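PDB 1E6Y: methyl-coenzyme M reductase subunit beta from Methanosarcina barkeri, which forms, as one subunit of methyl-coenzyme M reductase I, part of the nickel F430 enzyme that releases methane from methyl-coenzyme M with coenzyme B as reductant. Local coordinates for residues G218-G223 and M228-Q233; N84-V89 and T97-V102. All blocks are in the same frame, centred on the assembly; numbering follows the deposited sequence.

In the fold
The two contacts share no helix or strand. Contact 2 comes first in the chain, in the N-terminal family region, and sets helix 78-89 against the end strand of a four-stranded antiparallel sheet. Contact 1 lies in the C-terminal region and joins the consecutive helices 204-221 and 228-241. Their centres are about 36 Å apart. Both are mainly buried. Contact 1 is nearer the centre of the chain and borders the gamma chain. Both come near the second beta subunit, contact 1 with more residues. Contact 1 pairs a ring and a branched side chain with polar groups bonded to other parts of the protein. Contact 2 is aliphatic within and has a water-linked lysine at its margin.

Contact 1 of 2, residues G218-G223 and M228-Q233; sequences GIFEMG and MFERHQ
Gln233 carries its CG anti to its carbonyl carbon and then bends at chi2 (-51°), which brings the amide over to Ile219. Ile219 meets it with CG2, the branch anti to its backbone N. The two residues face each other across a helix-loop-helix turn of the C-terminal domain, in which four residues link the segments of helices 204-221 and 228-241. A Schellman motif with Gly223 at positive phi closes the first helix. Ile219 CG2 lies 3.7 Å from Gln233 NE2 and 3.9 Å from Gln233 CG, and the two side chains cross at about a right angle. One turn nearer the loop, Glu230 crosses the Phe220 side chain, again at about a right angle. Its OE2 sits at the ring edge, in plane, 3.6 Å from Phe220 CE2. Ring and carboxylate planes are 58° apart, and Glu230 CG is 4.0 Å from Phe220 CZ. Glu230 OE2 also forms a salt bridge with Arg27, its strongest polar partner; the ring edge offers it C-H groups. Gln233 CB also comes within 4.3 Å of Phe220 CE1. The buried amide of Gln233 is held at both ends: NE2 bonds to Gln216 OE1 and to the Arg383 carbonyl O, while OE1 accepts from His232. A leucine here would probably leave Gln216 and the Arg383 carbonyl without their donor and His232 freer to turn. The His232 bond runs from ND1 to Gln233 OE1 at 2.9 Å, with an N-H...O angle of 160° and the acceptor in the imidazole plane.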
ATOM      1  N   GLY E 218      -5.805 -10.215 -21.493  1.00  8.43           N
ATOM      2  CA  GLY E 218      -4.853  -9.793 -20.482  1.00  8.11           C
ATOM      3  C   GLY E 218      -3.419 -10.133 -20.849  1.00  7.88           C
ATOM      4  O   GLY E 218      -2.554  -9.259 -20.823  1.00  7.75           O
ATOM      5  N   ILE E 219      -3.170 -11.385 -21.234  1.00  8.23           N
ATOM      6  CA  ILE E 219      -1.830 -11.812 -21.646  1.00  8.01           C
ATOM      7  C   ILE E 219      -1.305 -10.948 -22.795  1.00  8.04           C
ATOM      8  O   ILE E 219      -0.148 -10.529 -22.782  1.00  8.92           O
ATOM      9  CB  ILE E 219      -1.814 -13.302 -22.081  1.00  7.98           C
ATOM     10  CG1 ILE E 219      -2.325 -14.192 -20.943  1.00  8.13           C
ATOM     11  CG2 ILE E 219      -0.403 -13.719 -22.486  1.00  9.17           C
ATOM     12  CD1 ILE E 219      -1.536 -14.067 -19.646  1.00  9.76           C
ATOM     13  N   PHE E 220      -2.188 -10.586 -23.720  1.00  8.42           N
ATOM     14  CA  PHE E 220      -1.815  -9.706 -24.820  1.00  8.62           C
ATOM     15  C   PHE E 220      -1.453  -8.306 -24.325  1.00  8.49           C
ATOM     16  O   PHE E 220      -0.457  -7.728 -24.758  1.00  8.95           O
ATOM     17  CB  PHE E 220      -2.943  -9.626 -25.851  1.00  9.11           C
ATOM     18  CG  PHE E 220      -2.854 -10.673 -26.929  1.00  9.37           C
ATOM     19  CD1 PHE E 220      -3.060 -12.016 -26.633  1.00  9.91           C
ATOM     20  CD2 PHE E 220      -2.541 -10.317 -28.237  1.00  9.89           C
ATOM     21  CE1 PHE E 220      -2.955 -12.991 -27.623  1.00 10.60           C
ATOM     22  CE2 PHE E 220      -2.434 -11.283 -29.234  1.00 10.05           C
ATOM     23  CZ  PHE E 220      -2.641 -12.622 -28.928  1.00 10.17           C
ATOM     24  N   GLU E 221      -2.232  -7.779 -23.385  1.00  8.89           N
ATOM     25  CA  GLU E 221      -1.952  -6.451 -22.844  1.00  7.97           C
ATOM     26  C   GLU E 221      -0.713  -6.457 -21.942  1.00  7.76           C
ATOM     27  O   GLU E 221      -0.046  -5.431 -21.789  1.00  8.06           O
ATOM     28  CB  GLU E 221      -3.166  -5.912 -22.080  1.00  8.19           C
ATOM     29  CG  GLU E 221      -3.102  -4.404 -21.850  1.00  9.08           C
ATOM     30  CD  GLU E 221      -4.362  -3.816 -21.239  1.00  9.56           C
ATOM     31  OE1 GLU E 221      -5.273  -4.578 -20.849  1.00  9.57           O
ATOM     32  OE2 GLU E 221      -4.436  -2.574 -21.149  1.00  8.72           O
ATOM     33  N   MET E 222      -0.381  -7.629 -21.400  1.00  7.35           N
ATOM     34  CA  MET E 222       0.843  -7.826 -20.613  1.00  7.39           C
ATOM     35  C   MET E 222       2.093  -7.884 -21.490  1.00  7.99           C
ATOM     36  O   MET E 222       3.213  -7.933 -20.980  1.00  7.92           O
ATOM     37  CB  MET E 222       0.760  -9.131 -19.814  1.00  7.69           C
ATOM     38  CG  MET E 222      -0.183  -9.107 -18.629  1.00  7.32           C
ATOM     39  SD  MET E 222      -0.588 -10.773 -18.089  1.00  8.56           S
ATOM     40  CE  MET E 222       1.058 -11.461 -17.793  1.00  9.25           C
ATOM     41  N   GLY E 223       1.894  -7.952 -22.804  1.00  7.56           N
ATOM     42  CA  GLY E 223       3.011  -8.127 -23.717  1.00  7.90           C
ATOM     43  C   GLY E 223       3.551  -9.544 -23.682  1.00  8.40           C
ATOM     44  O   GLY E 223       4.722  -9.775 -23.988  1.00  8.61           O
ATOM     45  N   MET E 228       7.010 -14.946 -31.301  1.00 12.14           N
ATOM     46  CA  MET E 228       6.638 -16.360 -31.329  1.00 11.79           C
ATOM     47  C   MET E 228       5.570 -16.688 -30.283  1.00 11.50           C
ATOM     48  O   MET E 228       4.823 -17.658 -30.428  1.00 11.45           O
ATOM     49  CB  MET E 228       7.875 -17.239 -31.102  1.00 13.34           C
ATOM     50  CG  MET E 228       8.363 -17.283 -29.656  1.00 14.92           C
ATOM     51  SD  MET E 228       9.831 -18.309 -29.429  1.00 16.08           S
ATOM     52  CE  MET E 228      11.106 -17.132 -29.901  1.00 18.16           C
ATOM     53  N   PHE E 229       5.467 -15.849 -29.258  1.00 10.60           N
ATOM     54  CA  PHE E 229       4.528 -16.094 -28.173  1.00 10.10           C
ATOM     55  C   PHE E 229       3.088 -15.780 -28.562  1.00  9.72           C
ATOM     56  O   PHE E 229       2.156 -16.244 -27.908  1.00  9.42           O
ATOM     57  CB  PHE E 229       4.938 -15.302 -26.931  1.00 10.37           C
ATOM     58  CG  PHE E 229       6.239 -15.763 -26.332  1.00 10.27           C
ATOM     59  CD1 PHE E 229       7.436 -15.154 -26.692  1.00 10.17           C
ATOM     60  CD2 PHE E 229       6.277 -16.871 -25.492  1.00 10.08           C
ATOM     61  CE1 PHE E 229       8.656 -15.647 -26.231  1.00 10.74           C
ATOM     62  CE2 PHE E 229       7.490 -17.373 -25.022  1.00  9.79           C
ATOM     63  CZ  PHE E 229       8.683 -16.759 -25.393  1.00 10.48           C
ATOM     64  N   GLU E 230       2.900 -15.065 -29.671  1.00  9.46           N
ATOM     65  CA  GLU E 230       1.548 -14.837 -30.165  1.00  9.92           C
ATOM     66  C   GLU E 230       0.915 -16.131 -30.667  1.00 10.12           C
ATOM     67  O   GLU E 230      -0.183 -16.480 -30.235  1.00  9.38           O
ATOM     68  CB  GLU E 230       1.505 -13.778 -31.272  1.00 11.18           C
ATOM     69  CG  GLU E 230       0.076 -13.542 -31.768  1.00 11.99           C
ATOM     70  CD  GLU E 230      -0.082 -12.349 -32.688  1.00 12.76           C
ATOM     71  OE1 GLU E 230       0.793 -12.120 -33.547  1.00 14.09           O
ATOM     72  OE2 GLU E 230      -1.131 -11.679 -32.594  1.00 13.81           O
ATOM     73  N   ARG E 231       1.603 -16.852 -31.557  1.00  9.53           N
ATOM     74  CA  ARG E 231       1.095 -18.165 -31.981  1.00 10.18           C
ATOM     75  C   ARG E 231       0.853 -19.063 -30.768  1.00  9.80           C
ATOM     76  O   ARG E 231      -0.158 -19.734 -30.651  1.00 10.56           O
ATOM     77  CB  ARG E 231       2.090 -18.835 -32.937  1.00  9.86           C
ATOM     78  CG  ARG E 231       1.727 -20.277 -33.303  1.00 11.38           C
ATOM     79  CD  ARG E 231       2.795 -20.936 -34.193  1.00 10.84           C
ATOM     80  NE  ARG E 231       2.238 -22.214 -34.660  1.00 10.64           N
ATOM     81  CZ  ARG E 231       2.591 -23.434 -34.263  1.00 11.07           C
ATOM     82  NH1 ARG E 231       1.939 -24.479 -34.773  1.00 11.21           N
ATOM     83  NH2 ARG E 231       3.567 -23.645 -33.386  1.00 10.91           N
ATOM     84  N   HIS E 232       1.801 -19.035 -29.833  1.00 10.01           N
ATOM     85  CA  HIS E 232       1.722 -19.847 -28.617  1.00 10.00           C
ATOM     86  C   HIS E 232       0.421 -19.624 -27.841  1.00  9.80           C
ATOM     87  O   HIS E 232      -0.286 -20.581 -27.513  1.00  9.96           O
ATOM     88  CB  HIS E 232       2.921 -19.544 -27.715  1.00  9.78           C
ATOM     89  CG  HIS E 232       3.059 -20.485 -26.559  1.00  9.56           C
ATOM     90  ND1 HIS E 232       2.483 -20.245 -25.328  1.00  9.53           N
ATOM     91  CD2 HIS E 232       3.723 -21.659 -26.440  1.00  9.88           C
ATOM     92  CE1 HIS E 232       2.789 -21.228 -24.502  1.00 10.34           C
ATOM     93  NE2 HIS E 232       3.542 -22.099 -25.151  1.00  9.13           N
ATOM     94  N   GLN E 233       0.078 -18.362 -27.596  1.00  9.23           N
ATOM     95  CA  GLN E 233      -1.117 -18.040 -26.820  1.00  8.84           C
ATOM     96  C   GLN E 233      -2.408 -18.262 -27.605  1.00  9.15           C
ATOM     97  O   GLN E 233      -3.413 -18.700 -27.046  1.00  9.32           O
ATOM     98  CB  GLN E 233      -1.047 -16.594 -26.317  1.00  7.74           C
ATOM     99  CG  GLN E 233       0.081 -16.348 -25.316  1.00  8.64           C
ATOM    100  CD  GLN E 233       0.072 -17.347 -24.172  1.00  9.19           C
ATOM    101  OE1 GLN E 233       0.974 -18.176 -24.053  1.00  8.99           O
ATOM    102  NE2 GLN E 233      -0.958 -17.287 -23.335  1.00  8.49           N
TER

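Contact 2 of 2, residues N84-V89 and T97-V102; sequences NVKKLV and TNVIKV
Val99 points its side chain at helix 78-89 and fits both methyls against it. CG2 rests on the helix backbone, 3.6 Å from Lys86 CA, and also meets Lys86 CB. CG1 faces Val85 CG1 at 4.1 Å, where the two valine side chains cross at about a right angle. This is a helix packed on a sheet: strand 98-102 is the end strand, within this chain, of a four-stranded antiparallel sheet, and its neighbour 107-111 puts Ile110 against Val85 and Val89. Lys86 and Thr97 slide past each other in opposite directions. With CG anti to the backbone N (chi1 177°) and an extended chain beyond, Lys86 reaches out across the start of the strand, and its CE passes 3.5 Å from Thr97 O. Thr97 turns CG2 to the helix and meets Val89 CG1 at 3.8 Å. Its hydroxyl bonds instead to Asp95. At the margin, one water joins helix to strand. It accepts from Lys86 NZ at 3.0 Å and from Val99 N at 3.0 Å, and donates to Asn98 OD1 at 2.9 Å. The inner part of the contact is thus aliphatic carbon against aliphatic carbon and depends on shape. The polar link runs through that water, so the lysine probably keeps its charge solvated at the margin while its aliphatic stem helps cover the strand.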
ATOM      1  N   ASN E  84     -33.522   9.376 -17.395  1.00 15.99           N
ATOM      2  CA  ASN E  84     -32.722  10.545 -17.058  1.00 15.87           C
ATOM      3  C   ASN E  84     -31.246  10.191 -16.942  1.00 14.99           C
ATOM      4  O   ASN E  84     -30.382  10.979 -17.333  1.00 15.33           O
ATOM      5  CB  ASN E  84     -33.215  11.166 -15.750  1.00 17.08           C
ATOM      6  CG  ASN E  84     -32.722  12.583 -15.565  1.00 19.48           C
ATOM      7  OD1 ASN E  84     -33.164  13.502 -16.258  1.00 20.67           O
ATOM      8  ND2 ASN E  84     -31.764  12.763 -14.661  1.00 20.16           N
ATOM      9  N   VAL E  85     -30.965   8.993 -16.436  1.00 14.40           N
ATOM     10  CA  VAL E  85     -29.598   8.487 -16.373  1.00 13.50           C
ATOM     11  C   VAL E  85     -28.997   8.368 -17.775  1.00 13.17           C
ATOM     12  O   VAL E  85     -27.879   8.819 -18.007  1.00 13.55           O
ATOM     13  CB  VAL E  85     -29.545   7.118 -15.636  1.00 13.41           C
ATOM     14  CG1 VAL E  85     -28.210   6.417 -15.880  1.00 12.96           C
ATOM     15  CG2 VAL E  85     -29.747   7.334 -14.144  1.00 13.31           C
ATOM     16  N   LYS E  86     -29.784   7.881 -18.730  1.00 12.88           N
ATOM     17  CA  LYS E  86     -29.325   7.789 -20.113  1.00 13.00           C
ATOM     18  C   LYS E  86     -28.994   9.163 -20.694  1.00 13.24           C
ATOM     19  O   LYS E  86     -28.004   9.313 -21.411  1.00 13.79           O
ATOM     20  CB  LYS E  86     -30.370   7.094 -20.996  1.00 13.48           C
ATOM     21  CG  LYS E  86     -29.969   7.045 -22.465  1.00 14.51           C
ATOM     22  CD  LYS E  86     -30.785   6.057 -23.275  1.00 15.82           C
ATOM     23  CE  LYS E  86     -30.223   5.947 -24.688  1.00 16.45           C
ATOM     24  NZ  LYS E  86     -30.945   4.941 -25.517  1.00 17.91           N
ATOM     25  N   LYS E  87     -29.805  10.165 -20.362  1.00 14.06           N
ATOM     26  CA  LYS E  87     -29.577  11.531 -20.834  1.00 14.46           C
ATOM     27  C   LYS E  87     -28.260  12.108 -20.314  1.00 14.23           C
ATOM     28  O   LYS E  87     -27.588  12.867 -21.013  1.00 14.84           O
ATOM     29  CB  LYS E  87     -30.731  12.446 -20.416  1.00 16.36           C
ATOM     30  CG  LYS E  87     -32.031  12.208 -21.172  1.00 18.50           C
ATOM     31  CD  LYS E  87     -33.123  13.150 -20.687  1.00 20.47           C
ATOM     32  CE  LYS E  87     -34.472  12.788 -21.290  1.00 21.94           C
ATOM     33  NZ  LYS E  87     -35.568  13.640 -20.748  1.00 23.43           N
ATOM     34  N   LEU E  88     -27.899  11.737 -19.090  1.00 13.44           N
ATOM     35  CA  LEU E  88     -26.681  12.232 -18.454  1.00 12.65           C
ATOM     36  C   LEU E  88     -25.443  11.432 -18.854  1.00 12.78           C
ATOM     37  O   LEU E  88     -24.340  11.975 -18.913  1.00 12.37           O
ATOM     38  CB  LEU E  88     -26.839  12.208 -16.933  1.00 12.97           C
ATOM     39  CG  LEU E  88     -27.867  13.185 -16.365  1.00 12.15           C
ATOM     40  CD1 LEU E  88     -28.129  12.867 -14.909  1.00 13.21           C
ATOM     41  CD2 LEU E  88     -27.364  14.610 -16.526  1.00 13.25           C
ATOM     42  N   VAL E  89     -25.627  10.137 -19.098  1.00 12.68           N
ATOM     43  CA  VAL E  89     -24.529   9.259 -19.490  1.00 12.60           C
ATOM     44  C   VAL E  89     -24.140   9.440 -20.958  1.00 13.09           C
ATOM     45  O   VAL E  89     -22.956   9.384 -21.299  1.00 12.63           O
ATOM     46  CB  VAL E  89     -24.884   7.770 -19.234  1.00 12.17           C
ATOM     47  CG1 VAL E  89     -23.797   6.859 -19.792  1.00 12.62           C
ATOM     48  CG2 VAL E  89     -25.048   7.523 -17.747  1.00 13.09           C
ATOM     49  N   THR E  97     -24.979   4.750 -26.139  1.00 14.00           N
ATOM     50  CA  THR E  97     -25.383   4.678 -24.737  1.00 13.67           C
ATOM     51  C   THR E  97     -26.593   3.761 -24.590  1.00 14.36           C
ATOM     52  O   THR E  97     -27.514   3.790 -25.411  1.00 15.16           O
ATOM     53  CB  THR E  97     -25.753   6.065 -24.180  1.00 13.17           C
ATOM     54  OG1 THR E  97     -24.672   6.975 -24.406  1.00 12.06           O
ATOM     55  CG2 THR E  97     -26.038   5.985 -22.688  1.00 13.33           C
ATOM     56  N   ASN E  98     -26.566   2.922 -23.560  1.00 13.88           N
ATOM     57  CA  ASN E  98     -27.657   1.992 -23.310  1.00 14.29           C
ATOM     58  C   ASN E  98     -27.905   1.853 -21.815  1.00 14.67           C
ATOM     59  O   ASN E  98     -27.010   1.469 -21.062  1.00 13.97           O
ATOM     60  CB  ASN E  98     -27.329   0.627 -23.922  1.00 14.47           C
ATOM     61  CG  ASN E  98     -28.517  -0.315 -23.918  1.00 15.49           C
ATOM     62  OD1 ASN E  98     -29.645   0.087 -24.205  1.00 15.85           O
ATOM     63  ND2 ASN E  98     -28.269  -1.579 -23.585  1.00 15.55           N
ATOM     64  N   VAL E  99     -29.093   2.263 -21.382  1.00 14.51           N
ATOM     65  CA  VAL E  99     -29.488   2.134 -19.984  1.00 15.85           C
ATOM     66  C   VAL E  99     -30.785   1.335 -19.883  1.00 17.20           C
ATOM     67  O   VAL E  99     -31.838   1.768 -20.360  1.00 18.22           O
ATOM     68  CB  VAL E  99     -29.676   3.516 -19.318  1.00 15.46           C
ATOM     69  CG1 VAL E  99     -30.009   3.347 -17.839  1.00 16.16           C
ATOM     70  CG2 VAL E  99     -28.414   4.349 -19.483  1.00 15.68           C
ATOM     71  N   ILE E 100     -30.687   0.155 -19.280  1.00 18.29           N
ATOM     72  CA  ILE E 100     -31.792  -0.795 -19.229  1.00 20.49           C
ATOM     73  C   ILE E 100     -32.199  -1.073 -17.787  1.00 21.32           C
ATOM     74  O   ILE E 100     -31.350  -1.273 -16.916  1.00 20.56           O
ATOM     75  CB  ILE E 100     -31.405  -2.138 -19.906  1.00 21.17           C
ATOM     76  CG1 ILE E 100     -31.039  -1.900 -21.372  1.00 22.84           C
ATOM     77  CG2 ILE E 100     -32.556  -3.129 -19.821  1.00 22.07           C
ATOM     78  CD1 ILE E 100     -30.475  -3.126 -22.060  1.00 24.76           C
ATOM     79  N   LYS E 101     -33.505  -1.064 -17.547  1.00 22.27           N
ATOM     80  CA  LYS E 101     -34.071  -1.489 -16.274  1.00 24.03           C
ATOM     81  C   LYS E 101     -34.122  -3.017 -16.216  1.00 25.22           C
ATOM     82  O   LYS E 101     -34.609  -3.665 -17.144  1.00 25.18           O
ATOM     83  CB  LYS E 101     -35.479  -0.908 -16.117  1.00 23.99           C
ATOM     84  CG  LYS E 101     -36.143  -1.229 -14.794  1.00 24.81           C
ATOM     85  CD  LYS E 101     -37.604  -0.811 -14.789  1.00 25.14           C
ATOM     86  CE  LYS E 101     -38.444  -1.704 -15.686  1.00 25.40           C
ATOM     87  NZ  LYS E 101     -39.889  -1.378 -15.558  1.00 25.68           N
ATOM     88  N   VAL E 102     -33.580  -3.585 -15.143  1.00 26.79           N
ATOM     89  CA  VAL E 102     -33.562  -5.035 -14.952  1.00 28.75           C
ATOM     90  C   VAL E 102     -34.137  -5.412 -13.581  1.00 29.80           C
ATOM     91  O   VAL E 102     -34.157  -4.586 -12.662  1.00 29.79           O
ATOM     92  CB  VAL E 102     -32.104  -5.618 -15.150  1.00 29.20           C
ATOM     93  CG1 VAL E 102     -31.089  -4.492 -15.318  1.00 29.42           C
ATOM     94  CG2 VAL E 102     -31.696  -6.524 -13.992  1.00 29.45           C
TER
HETATM   95  O   HOH W   1     -31.019   2.567 -23.668  1.00 19.62           O